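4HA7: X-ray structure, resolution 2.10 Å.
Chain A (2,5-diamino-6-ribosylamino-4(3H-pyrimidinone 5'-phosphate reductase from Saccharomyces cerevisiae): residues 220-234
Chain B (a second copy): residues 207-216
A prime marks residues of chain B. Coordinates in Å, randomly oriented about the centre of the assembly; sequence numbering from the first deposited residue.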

# COMPACT_ATOMS: atom_id res chain seq x y z
N VAL A 220 -0.42 7.04 3.35
CA VAL A 220 0.08 7.85 2.26
C VAL A 220 -0.80 7.64 1.03
O VAL A 220 -0.82 6.57 0.42
CB VAL A 220 1.56 7.55 1.96
CG1 VAL A 220 1.80 6.06 2.06
CG2 VAL A 220 1.95 8.09 0.58
N SER A 221 -1.55 8.67 0.69
CA SER A 221 -2.41 8.65 -0.47
C SER A 221 -2.60 10.10 -0.86
O SER A 221 -3.04 10.90 -0.04
CB SER A 221 -3.76 8.00 -0.13
OG SER A 221 -4.65 8.07 -1.24
N PRO A 222 -2.24 10.46 -2.09
CA PRO A 222 -2.38 11.86 -2.49
C PRO A 222 -3.87 12.18 -2.66
O PRO A 222 -4.67 11.25 -2.74
CB PRO A 222 -1.63 11.91 -3.82
CG PRO A 222 -1.78 10.53 -4.37
CD PRO A 222 -1.73 9.61 -3.18
N PRO A 223 -4.24 13.47 -2.68
CA PRO A 223 -5.66 13.86 -2.74
C PRO A 223 -6.28 13.64 -4.11
O PRO A 223 -7.50 13.71 -4.26
CB PRO A 223 -5.63 15.37 -2.45
CG PRO A 223 -4.21 15.69 -2.04
CD PRO A 223 -3.34 14.63 -2.63
N GLN A 224 -5.43 13.41 -5.11
CA GLN A 224 -5.88 13.22 -6.48
C GLN A 224 -5.10 12.05 -7.05
O GLN A 224 -4.07 11.66 -6.49
CB GLN A 224 -5.59 14.47 -7.29
CG GLN A 224 -6.09 15.75 -6.65
CD GLN A 224 -5.34 16.97 -7.12
OE1 GLN A 224 -4.94 17.05 -8.28
NE2 GLN A 224 -5.12 17.93 -6.22
N THR A 225 -5.58 11.49 -8.15
CA THR A 225 -4.86 10.38 -8.76
C THR A 225 -3.50 10.86 -9.24
O THR A 225 -3.33 12.00 -9.64
CB THR A 225 -5.63 9.76 -9.93
OG1 THR A 225 -5.15 10.30 -11.16
CG2 THR A 225 -7.12 10.02 -9.79
N VAL A 226 -2.52 9.97 -9.16
CA VAL A 226 -1.17 10.27 -9.62
C VAL A 226 -0.74 9.12 -10.50
O VAL A 226 -0.83 7.96 -10.12
CB VAL A 226 -0.19 10.43 -8.44
CG1 VAL A 226 1.28 10.53 -8.92
CG2 VAL A 226 -0.57 11.64 -7.60
N ASN A 227 -0.33 9.46 -11.72
CA ASN A 227 0.20 8.46 -12.63
C ASN A 227 1.72 8.44 -12.56
O ASN A 227 2.36 9.45 -12.26
CB ASN A 227 -0.30 8.71 -14.05
CG ASN A 227 -1.80 8.46 -14.20
OD1 ASN A 227 -2.32 7.46 -13.71
ND2 ASN A 227 -2.49 9.38 -14.86
N LEU A 228 2.28 7.27 -12.83
CA LEU A 228 3.71 7.05 -12.67
C LEU A 228 4.27 6.63 -14.02
O LEU A 228 3.52 6.19 -14.88
CB LEU A 228 3.92 5.92 -11.66
CG LEU A 228 4.28 6.27 -10.22
CD1 LEU A 228 3.65 7.56 -9.75
CD2 LEU A 228 3.95 5.10 -9.29
N LYS A 229 5.58 6.77 -14.22
CA LYS A 229 6.20 6.26 -15.44
C LYS A 229 7.53 5.65 -15.07
O LYS A 229 7.97 5.77 -13.92
CB LYS A 229 6.38 7.35 -16.49
CG LYS A 229 7.30 8.46 -16.06
CD LYS A 229 7.41 9.54 -17.13
CE LYS A 229 8.44 10.59 -16.71
NZ LYS A 229 8.58 11.71 -17.68
N ASP A 230 8.16 4.99 -16.03
CA ASP A 230 9.49 4.41 -15.86
C ASP A 230 9.58 3.50 -14.65
O ASP A 230 10.59 3.51 -13.94
CB ASP A 230 10.55 5.50 -15.74
CG ASP A 230 10.50 6.50 -16.88
OD1 ASP A 230 9.89 6.17 -17.93
OD2 ASP A 230 11.07 7.60 -16.74
N MET A 231 8.54 2.72 -14.39
CA MET A 231 8.55 1.91 -13.19
C MET A 231 9.45 0.69 -13.33
O MET A 231 9.58 0.10 -14.41
CB MET A 231 7.13 1.55 -12.72
CG MET A 231 6.28 0.77 -13.69
SD MET A 231 5.71 1.77 -15.08
CE MET A 231 5.19 3.23 -14.23
N SER A 232 10.12 0.35 -12.24
CA SER A 232 10.84 -0.91 -12.13
C SER A 232 10.64 -1.47 -10.73
O SER A 232 10.77 -0.74 -9.73
CB SER A 232 12.34 -0.74 -12.46
OG SER A 232 12.91 0.28 -11.68
N TRP A 233 10.32 -2.76 -10.64
CA TRP A 233 10.08 -3.41 -9.35
C TRP A 233 11.26 -4.28 -8.91
O TRP A 233 11.94 -4.88 -9.74
CB TRP A 233 8.84 -4.30 -9.40
CG TRP A 233 7.53 -3.58 -9.41
CD1 TRP A 233 6.74 -3.30 -10.50
CD2 TRP A 233 6.82 -3.07 -8.27
NE1 TRP A 233 5.60 -2.64 -10.11
CE2 TRP A 233 5.61 -2.51 -8.74
CE3 TRP A 233 7.09 -3.04 -6.90
CZ2 TRP A 233 4.68 -1.92 -7.89
CZ3 TRP A 233 6.15 -2.46 -6.05
CH2 TRP A 233 4.96 -1.91 -6.55
N TRP A 234 11.47 -4.37 -7.60
CA TRP A 234 12.49 -5.26 -7.05
C TRP A 234 11.81 -6.11 -5.99
O TRP A 234 10.96 -5.63 -5.26
CB TRP A 234 13.63 -4.46 -6.40
CG TRP A 234 14.64 -5.33 -5.62
CD1 TRP A 234 15.76 -5.92 -6.12
CD2 TRP A 234 14.58 -5.70 -4.24
NE1 TRP A 234 16.41 -6.62 -5.14
CE2 TRP A 234 15.71 -6.51 -3.97
CE3 TRP A 234 13.68 -5.43 -3.20
CZ2 TRP A 234 15.97 -7.04 -2.70
CZ3 TRP A 234 13.95 -5.95 -1.94
CH2 TRP A 234 15.08 -6.76 -1.70
N THR B 207 -2.87 -8.25 -5.88
CA THR B 207 -2.14 -7.58 -6.95
C THR B 207 -1.99 -6.11 -6.57
O THR B 207 -2.93 -5.49 -6.12
CB THR B 207 -2.90 -7.68 -8.30
OG1 THR B 207 -3.01 -9.05 -8.68
CG2 THR B 207 -2.16 -6.93 -9.39
N ILE B 208 -0.79 -5.56 -6.75
CA ILE B 208 -0.61 -4.13 -6.52
C ILE B 208 -0.15 -3.48 -7.82
O ILE B 208 0.88 -3.87 -8.38
CB ILE B 208 0.43 -3.85 -5.41
CG1 ILE B 208 0.06 -4.59 -4.12
CG2 ILE B 208 0.53 -2.35 -5.14
CD1 ILE B 208 1.17 -4.56 -3.08
N GLY B 209 -0.89 -2.49 -8.28
CA GLY B 209 -0.55 -1.80 -9.51
C GLY B 209 0.29 -0.57 -9.23
O GLY B 209 0.18 0.02 -8.14
N SER B 210 1.10 -0.16 -10.20
CA SER B 210 1.99 0.99 -10.01
C SER B 210 1.32 2.33 -10.33
O SER B 210 1.72 3.07 -11.25
CB SER B 210 3.31 0.81 -10.77
OG SER B 210 3.07 0.56 -12.15
N THR B 211 0.30 2.64 -9.53
CA THR B 211 -0.47 3.87 -9.68
C THR B 211 -1.07 4.28 -8.34
O THR B 211 -1.26 3.45 -7.44
CB THR B 211 -1.60 3.68 -10.74
OG1 THR B 211 -2.24 4.93 -11.02
CG2 THR B 211 -2.64 2.69 -10.25
N PHE B 212 -1.37 5.56 -8.19
CA PHE B 212 -2.12 6.05 -7.05
C PHE B 212 -3.52 6.41 -7.51
O PHE B 212 -3.69 7.14 -8.48
CB PHE B 212 -1.48 7.31 -6.47
CG PHE B 212 -0.15 7.07 -5.82
CD1 PHE B 212 -0.07 6.75 -4.47
CD2 PHE B 212 1.03 7.17 -6.55
CE1 PHE B 212 1.16 6.54 -3.85
CE2 PHE B 212 2.27 6.95 -5.93
CZ PHE B 212 2.33 6.63 -4.59
N LEU B 213 -4.53 5.89 -6.81
CA LEU B 213 -5.93 6.22 -7.12
C LEU B 213 -6.42 7.49 -6.45
O LEU B 213 -7.29 8.17 -6.96
CB LEU B 213 -6.85 5.04 -6.78
CG LEU B 213 -6.91 3.95 -7.86
CD1 LEU B 213 -7.98 2.91 -7.54
CD2 LEU B 213 -7.15 4.56 -9.22
N GLY B 214 -5.86 7.83 -5.29
CA GLY B 214 -6.26 9.05 -4.63
C GLY B 214 -7.06 8.77 -3.38
O GLY B 214 -7.73 7.74 -3.28
N SER B 215 -7.00 9.69 -2.43
CA SER B 215 -7.47 9.43 -1.07
C SER B 215 -8.98 9.21 -0.98
O SER B 215 -9.45 8.55 -0.06
CB SER B 215 -7.03 10.55 -0.13
OG SER B 215 -7.48 11.80 -0.61
N SER B 216 -9.73 9.75 -1.94
CA SER B 216 -11.19 9.63 -1.93
C SER B 216 -11.67 8.25 -2.38
O SER B 216 -12.85 7.94 -2.23
CB SER B 216 -11.82 10.72 -2.81
OG SER B 216 -11.50 10.52 -4.17
O HOH W 1 0.90 5.09 -12.73

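The contact is built around one antiparallel bridge: Val226 N donates to Phe212′ O and Phe212′ N to Val226 O, both at 3.1 Å and nearly straight. This pairing fixes the backbones and sets Phe212′, the residue with the most covered surface, against chain A. Its CB points toward the other stretch, and chi1 m with chi2 near -90° lays the ring along a row of apolar side chains. Pro222 CD lies 3.5 Å from Phe212′ CD1, Val226 CB 3.9 Å from Phe212′ CB, and Leu228 CD1 4.1 Å from Phe212′ CE2, at the ring edge. Leu228 sits with chi1 and chi2 both between wells (-100° and 33°); its other methyl, CD2, reaches Ser210′ O at 3.6 Å. A water bridges the two stretches here, 2.6 Å from Leu228 N, which donates to it, and 2.6 Å from Ser210′ O, which accepts from it.

At the other end, Ser215′ N donates to Pro222 O at 2.8 Å, and Gly214′ CA approaches Pro222 O at 3.3 Å. Glycine suits this site twice over: its phi/psi of 109/153 would jam a CB against the preceding carbonyl, and that CB would also crowd Gln224 C. Small Ser210′, chi1 p, fits beside larger neighbours, its OG 3.6 Å from Met231 CG and its CB 4.2 Å from Trp233 NE1.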